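Local atomic coordinates of ABC transporter, substrate binding protein (Agrobacterium tumefaciens, PDB entry 3C9H), a protein that probably captures a solute in the periplasm and delivers it to an ABC transporter, and binds a magnesium ion. Residues A131-P136 / M261-L266. Sequence-based numbering, arbitrary orientation.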
loop_
_atom_site.group_PDB
_atom_site.type_symbol
_atom_site.label_atom_id
_atom_site.label_comp_id
_atom_site.label_asym_id
_atom_site.label_seq_id
_atom_site.Cartn_x
_atom_site.Cartn_y
_atom_site.Cartn_z
ATOM N N ALA A 131 -12.076 -1.616 -0.694
ATOM C CA ALA A 131 -10.864 -1.904 0.058
ATOM C C ALA A 131 -10.721 -3.404 0.124
ATOM O O ALA A 131 -11.657 -4.100 0.558
ATOM C CB ALA A 131 -10.965 -1.350 1.492
ATOM N N LEU A 132 -9.568 -3.926 -0.252
ATOM C CA LEU A 132 -9.406 -5.393 -0.413
ATOM C C LEU A 132 -8.395 -6.097 0.489
ATOM O O LEU A 132 -8.352 -7.339 0.507
ATOM C CB LEU A 132 -9.082 -5.714 -1.884
ATOM C CG LEU A 132 -10.133 -5.222 -2.886
ATOM C CD1 LEU A 132 -9.582 -5.297 -4.343
ATOM C CD2 LEU A 132 -11.421 -6.027 -2.738
ATOM N N THR A 133 -7.565 -5.316 1.191
ATOM C CA THR A 133 -6.498 -5.824 2.032
ATOM C C THR A 133 -6.480 -5.003 3.321
ATOM O O THR A 133 -7.154 -3.980 3.422
ATOM C CB THR A 133 -5.117 -5.651 1.356
ATOM O OG1 THR A 133 -4.775 -4.248 1.297
ATOM C CG2 THR A 133 -5.102 -6.273 -0.062
ATOM N N PHE A 134 -5.660 -5.429 4.272
ATOM C CA PHE A 134 -5.523 -4.739 5.570
ATOM C C PHE A 134 -4.025 -4.832 5.939
ATOM O O PHE A 134 -3.578 -5.840 6.471
ATOM C CB PHE A 134 -6.450 -5.471 6.566
ATOM C CG PHE A 134 -6.757 -4.718 7.834
ATOM C CD1 PHE A 134 -7.690 -3.684 7.843
ATOM C CD2 PHE A 134 -6.148 -5.080 9.027
ATOM C CE1 PHE A 134 -7.995 -2.999 9.035
ATOM C CE2 PHE A 134 -6.438 -4.406 10.218
ATOM C CZ PHE A 134 -7.362 -3.366 10.219
ATOM N N GLU A 135 -3.250 -3.800 5.589
ATOM C CA GLU A 135 -1.755 -3.835 5.638
ATOM C C GLU A 135 -1.141 -2.708 6.482
ATOM O O GLU A 135 -1.419 -1.554 6.238
ATOM C CB GLU A 135 -1.193 -3.753 4.207
ATOM C CG GLU A 135 -1.479 -5.014 3.376
ATOM C CD GLU A 135 -1.147 -4.811 1.912
ATOM O OE1 GLU A 135 0.060 -4.778 1.586
ATOM O OE2 GLU A 135 -2.084 -4.629 1.101
ATOM N N PRO A 136 -0.327 -3.047 7.503
ATOM C CA PRO A 136 0.232 -2.031 8.392
ATOM C C PRO A 136 1.529 -1.392 7.887
ATOM O O PRO A 136 2.254 -2.008 7.102
ATOM C CB PRO A 136 0.509 -2.808 9.670
ATOM C CG PRO A 136 0.930 -4.175 9.175
ATOM C CD PRO A 136 0.019 -4.406 7.943
ATOM N N MET A 261 -3.398 0.513 6.072
ATOM C CA MET A 261 -4.029 0.882 4.810
ATOM C C MET A 261 -4.679 -0.332 4.221
ATOM O O MET A 261 -4.435 -1.460 4.651
ATOM C CB MET A 261 -3.026 1.488 3.814
ATOM C CG MET A 261 -2.037 0.513 3.169
ATOM S SD MET A 261 -2.559 -0.569 1.777
ATOM C CE MET A 261 -3.561 0.602 0.932
ATOM N N SER A 262 -5.486 -0.087 3.202
ATOM C CA SER A 262 -6.167 -1.158 2.500
ATOM C C SER A 262 -6.043 -0.852 1.027
ATOM O O SER A 262 -6.374 0.255 0.624
ATOM C CB SER A 262 -7.644 -1.164 2.877
ATOM O OG SER A 262 -7.861 -1.464 4.248
ATOM N N ARG A 263 -5.578 -1.806 0.212
ATOM C CA ARG A 263 -5.515 -1.594 -1.232
ATOM C C ARG A 263 -6.947 -1.467 -1.777
ATOM O O ARG A 263 -7.840 -2.257 -1.429
ATOM C CB ARG A 263 -4.795 -2.759 -1.923
ATOM C CG ARG A 263 -3.331 -2.804 -1.598
ATOM C CD ARG A 263 -2.625 -3.993 -2.187
ATOM N NE ARG A 263 -1.375 -4.110 -1.464
ATOM C CZ ARG A 263 -0.246 -3.506 -1.793
ATOM N NH1 ARG A 263 -0.110 -2.839 -2.934
ATOM N NH2 ARG A 263 0.782 -3.627 -0.971
ATOM N N ILE A 264 -7.159 -0.478 -2.621
ATOM C CA ILE A 264 -8.478 -0.194 -3.182
ATOM C C ILE A 264 -8.521 -0.550 -4.657
ATOM O O ILE A 264 -7.656 -0.132 -5.439
ATOM C CB ILE A 264 -8.859 1.295 -2.970
ATOM C CG1 ILE A 264 -9.142 1.590 -1.487
ATOM C CG2 ILE A 264 -10.090 1.707 -3.831
ATOM C CD1 ILE A 264 -9.539 3.080 -1.281
ATOM N N GLY A 265 -9.503 -1.372 -5.011
ATOM C CA GLY A 265 -9.764 -1.748 -6.370
ATOM C C GLY A 265 -11.009 -1.081 -6.916
ATOM O O GLY A 265 -12.000 -0.924 -6.227
ATOM N N LEU A 266 -10.931 -0.705 -8.183
ATOM C CA LEU A 266 -12.069 -0.114 -8.928
ATOM C C LEU A 266 -11.882 -0.371 -10.426
ATOM O O LEU A 266 -10.781 -0.655 -10.861
ATOM C CB LEU A 266 -12.194 1.383 -8.644
ATOM C CG LEU A 266 -11.031 2.308 -9.045
ATOM C CD1 LEU A 266 -11.098 2.639 -10.541
ATOM C CD2 LEU A 266 -11.000 3.630 -8.181
#
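Residues 131-136 and 261-266 run antiparallel where the link between strands 129-131 and 135-142 follows a break in strand 258-268, and side chains bridge the part that regular pairing does not cover. At Ala131, in a non-hydrogen-bonded pair with Ile264, the methyl CB meets Ser262 CB at 3.6 Å. Leu132 then sends its backbone N to Arg263 O, nearly along the C=O axis (2.7 Å), while its CD1 branch lies against the backbone of Gly265. At Thr133 side chains replace backbone partners on both strands. Its OG1, set between the backbone N and the carbonyl carbon (chi1 69°), receives Arg263 N in an almost straight 2.8 Å bond, and its carbonyl O accepts the Ser262 hydroxyl, OG to O 2.7 Å, in the carbonyl plane. The same OG1 donates to the anti lone pair of Glu135 OE2, so two bonds fix the hydroxyl's rotation. Phe134 points away, its ring packing on helix 312-319. Regular pairing resumes, shifted by one residue, at Glu135, whose N bonds Met261 O (2.8 Å) and whose O takes Met261 N from above the carbonyl plane. The Arg263 guanidinium, its chain extended from CG to NE, grips the Glu135 carboxylate side-on, the two planes 28° apart. NH2 meets OE1 in the guanidinium plane at 2.9 Å; NE to OE2 is shorter, 2.7 Å, but more bent, both on syn lone pairs. Ser237 also bonds OE1, so the buried carboxylate, with OE2 taking two donors, probably stays ionised. Thus held, Arg263 hydrogen-bonds through NH1 to a bound citrate, probably from the crystallisation liquor, near the magnesium ligands Ser41 and Asp43. The arrangement is consistent with crossover strands joining the two lobes at the ligand cleft, as in other periplasmic binding proteins.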